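Glycerol kinase, putative (Plasmodium falciparum, PDB 2W40) probably catalyses the ATP-dependent phosphorylation of glycerol to sn-glycerol 3-phosphate. Local coordinates at residues K156-I164 and I210-E218. Numbering follows the deposited sequence.
With EDO (1,2-ethanediol), chain B.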
loop_
_atom_site.group_PDB
_atom_site.type_symbol
_atom_site.label_atom_id
_atom_site.label_comp_id
_atom_site.label_asym_id
_atom_site.label_seq_id
_atom_site.Cartn_x
_atom_site.Cartn_y
_atom_site.Cartn_z
ATOM N N LYS C 156 -14.745 13.020 -39.065
ATOM C CA LYS C 156 -15.358 14.322 -38.768
ATOM C C LYS C 156 -14.293 15.391 -38.542
ATOM O O LYS C 156 -14.603 16.549 -38.798
ATOM C CB LYS C 156 -16.286 14.254 -37.578
ATOM C CG LYS C 156 -17.609 13.465 -37.815
ATOM C CD LYS C 156 -18.460 13.301 -36.611
ATOM C CE LYS C 156 -19.145 14.569 -36.275
ATOM N NZ LYS C 156 -19.931 15.200 -37.360
ATOM N N ILE C 157 -13.068 15.044 -38.131
ATOM C CA ILE C 157 -11.969 16.037 -38.191
ATOM C C ILE C 157 -11.626 16.315 -39.660
ATOM O O ILE C 157 -11.595 17.441 -40.105
ATOM C CB ILE C 157 -10.742 15.563 -37.424
ATOM C CG1 ILE C 157 -11.051 15.551 -35.909
ATOM C CG2 ILE C 157 -9.552 16.481 -37.680
ATOM C CD1 ILE C 157 -10.031 14.799 -35.067
ATOM N N ASP C 158 -11.502 15.224 -40.425
ATOM C CA ASP C 158 -11.226 15.384 -41.840
ATOM C C ASP C 158 -12.249 16.294 -42.561
ATOM O O ASP C 158 -11.852 17.165 -43.347
ATOM C CB ASP C 158 -11.094 14.070 -42.588
ATOM C CG ASP C 158 -9.924 13.141 -42.085
ATOM O OD1 ASP C 158 -9.016 13.500 -41.236
ATOM O OD2 ASP C 158 -9.961 11.951 -42.543
ATOM N N ASP C 159 -13.529 16.098 -42.333
ATOM C CA ASP C 159 -14.537 16.900 -42.964
ATOM C C ASP C 159 -14.946 18.208 -42.311
ATOM O O ASP C 159 -15.922 18.841 -42.784
ATOM C CB ASP C 159 -15.754 16.070 -43.352
ATOM C CG ASP C 159 -16.661 15.670 -42.220
ATOM O OD1 ASP C 159 -16.458 16.205 -41.087
ATOM O OD2 ASP C 159 -17.601 14.792 -42.496
ATOM N N GLY C 160 -14.273 18.545 -41.210
ATOM C CA GLY C 160 -14.542 19.772 -40.473
ATOM C C GLY C 160 -15.815 19.858 -39.713
ATOM O O GLY C 160 -16.281 20.965 -39.372
ATOM N N THR C 161 -16.422 18.749 -39.427
ATOM C CA THR C 161 -17.686 18.757 -38.662
ATOM C C THR C 161 -17.519 18.458 -37.149
ATOM O O THR C 161 -18.519 18.383 -36.379
ATOM C CB THR C 161 -18.708 17.753 -39.286
ATOM O OG1 THR C 161 -18.239 16.402 -39.216
ATOM C CG2 THR C 161 -18.945 18.139 -40.800
ATOM N N ALA C 162 -16.274 18.294 -36.729
ATOM C CA ALA C 162 -15.930 18.147 -35.315
ATOM C C ALA C 162 -15.318 19.470 -34.794
ATOM O O ALA C 162 -14.779 20.261 -35.559
ATOM C CB ALA C 162 -14.929 16.987 -35.076
ATOM N N VAL C 163 -15.373 19.641 -33.465
ATOM C CA VAL C 163 -14.621 20.666 -32.724
ATOM C C VAL C 163 -13.733 19.868 -31.756
ATOM O O VAL C 163 -14.244 18.921 -31.037
ATOM C CB VAL C 163 -15.583 21.613 -31.974
ATOM C CG1 VAL C 163 -14.779 22.648 -31.176
ATOM C CG2 VAL C 163 -16.505 22.335 -32.886
ATOM N N ILE C 164 -12.435 20.264 -31.674
ATOM C CA ILE C 164 -11.529 19.703 -30.665
ATOM C C ILE C 164 -11.350 20.845 -29.642
ATOM O O ILE C 164 -10.885 21.922 -29.978
ATOM C CB ILE C 164 -10.128 19.367 -31.239
ATOM C CG1 ILE C 164 -10.306 18.398 -32.447
ATOM C CG2 ILE C 164 -9.202 18.801 -30.180
ATOM C CD1 ILE C 164 -8.973 18.006 -33.059
ATOM N N ILE C 210 -4.171 15.812 -37.310
ATOM C CA ILE C 210 -5.225 16.805 -37.364
ATOM C C ILE C 210 -5.153 17.403 -38.746
ATOM O O ILE C 210 -4.403 18.356 -38.948
ATOM C CB ILE C 210 -5.103 17.881 -36.276
ATOM C CG1 ILE C 210 -5.180 17.206 -34.892
ATOM C CG2 ILE C 210 -6.128 18.976 -36.507
ATOM C CD1 ILE C 210 -4.715 18.037 -33.779
ATOM N N THR C 211 -5.914 16.815 -39.689
ATOM C CA THR C 211 -5.772 17.138 -41.108
ATOM C C THR C 211 -6.500 18.379 -41.535
ATOM O O THR C 211 -6.289 18.891 -42.649
ATOM C CB THR C 211 -6.343 15.978 -41.978
ATOM O OG1 THR C 211 -7.702 15.795 -41.579
ATOM C CG2 THR C 211 -5.600 14.675 -41.773
ATOM N N ASN C 212 -7.374 18.899 -40.661
ATOM C CA ASN C 212 -8.204 20.063 -40.989
ATOM C C ASN C 212 -8.164 20.958 -39.758
ATOM O O ASN C 212 -8.744 20.661 -38.735
ATOM C CB ASN C 212 -9.610 19.590 -41.321
ATOM C CG ASN C 212 -10.483 20.666 -41.777
ATOM O OD1 ASN C 212 -10.211 21.833 -41.507
ATOM N ND2 ASN C 212 -11.620 20.284 -42.402
ATOM N N MET C 213 -7.386 22.016 -39.885
ATOM C CA MET C 213 -7.147 22.878 -38.739
ATOM C C MET C 213 -8.358 23.730 -38.361
ATOM O O MET C 213 -8.378 24.430 -37.355
ATOM C CB MET C 213 -5.856 23.702 -38.961
ATOM C CG MET C 213 -4.623 22.869 -38.782
ATOM S SD MET C 213 -3.168 23.731 -39.264
ATOM C CE MET C 213 -2.806 24.736 -37.765
ATOM N N SER C 214 -9.388 23.725 -39.215
ATOM C CA SER C 214 -10.601 24.422 -38.904
ATOM C C SER C 214 -11.368 23.945 -37.710
ATOM O O SER C 214 -12.252 24.649 -37.241
ATOM C CB SER C 214 -11.498 24.465 -40.131
ATOM O OG SER C 214 -12.294 23.386 -40.339
ATOM N N VAL C 215 -11.077 22.723 -37.256
ATOM C CA VAL C 215 -11.693 22.144 -36.068
ATOM C C VAL C 215 -11.191 22.735 -34.781
ATOM O O VAL C 215 -11.741 22.464 -33.754
ATOM C CB VAL C 215 -11.545 20.611 -36.058
ATOM C CG1 VAL C 215 -12.134 20.011 -37.393
ATOM C CG2 VAL C 215 -10.096 20.208 -35.774
ATOM N N LEU C 216 -10.081 23.502 -34.857
ATOM C CA LEU C 216 -9.479 24.163 -33.707
ATOM C C LEU C 216 -10.114 25.531 -33.490
ATOM O O LEU C 216 -10.325 26.284 -34.432
ATOM C CB LEU C 216 -7.982 24.204 -33.838
ATOM C CG LEU C 216 -7.269 22.848 -33.926
ATOM C CD1 LEU C 216 -5.833 23.091 -34.505
ATOM C CD2 LEU C 216 -7.198 22.199 -32.599
ATOM N N PRO C 217 -10.381 25.854 -32.232
ATOM C CA PRO C 217 -10.982 27.151 -31.919
ATOM C C PRO C 217 -10.013 28.297 -32.019
ATOM O O PRO C 217 -8.824 28.114 -31.829
ATOM C CB PRO C 217 -11.464 26.929 -30.454
ATOM C CG PRO C 217 -10.393 26.000 -29.855
ATOM C CD PRO C 217 -10.144 25.023 -31.044
ATOM N N GLU C 218 -10.560 29.491 -32.214
ATOM C CA GLU C 218 -9.748 30.693 -32.294
ATOM C C GLU C 218 -9.066 30.970 -30.945
ATOM O O GLU C 218 -9.781 30.954 -29.939
ATOM C CB GLU C 218 -10.597 31.920 -32.646
ATOM C CG GLU C 218 -9.769 33.199 -32.783
ATOM C CD GLU C 218 -10.655 34.430 -33.037
ATOM O OE1 GLU C 218 -11.832 34.251 -33.479
ATOM O OE2 GLU C 218 -10.145 35.559 -32.826
HETATM C C1 EDO B . -7.219 21.471 -27.908
HETATM O O1 EDO B . -8.235 20.587 -27.454
HETATM C C2 EDO B . -7.532 22.158 -29.215
HETATM O O2 EDO B . -8.573 23.139 -29.046
HETATM O O HOH W 1 -8.980 16.978 -44.360
HETATM O O HOH W 2 -14.664 23.295 -39.475
#
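Val215 wedges its two methyls between the end of helix 151-158 and the start of strand 162-166. Val215 CG1 comes down on the carbonyl oxygen of Ala162, 3.2 Å from Ala162 O, and also faces the CA of Gly160. A chi1 of -55° sets CG1 anti to the carbonyl carbon and beside the backbone N, which puts CG2 between N and C, and Val215 CG2 meets Ile164 CD1 at 3.7 Å. The Ile164 chain crosses it aslant and continues to Ile210 CG1, while Ile157 CG2 closes the apolar patch from the helix; Ile143 of helix 140-149 backs both Ile164 and Ile210. The backbone adds a nearly straight bond, Ile164 N to Val215 O at 3.1 Å (169°), on the side of the strand not paired with 88-92.

The helix ends in a Schellman motif, with Gly160 at positive phi, and the 210-218 loop of the FGGY N-terminal domain folds across this turn. Asn212 swings CG anti to its N (chi1 -175°), which brings ND2 over the carbonyl of Asp158: the 3.3 Å bond from Asn212 ND2 to Asp158 O lies close to the amide plane but arrives above the carbonyl plane. The other end of the amide, OD1, accepts from Ser214 N in an Asx turn. Thr211 OG1 donates to Asp158 OD1 at 2.7 Å, from above the carboxylate plane, and a water bridges that hydroxyl to Asp158 O. A second water joins Gly160 O to Ser214 OG. Past the strand bond, Pro217 CD sits 3.4 Å from Ile164 O, the oxygen that accepts a hydrogen bond from an ethanediol probably left by the crystallisation liquor.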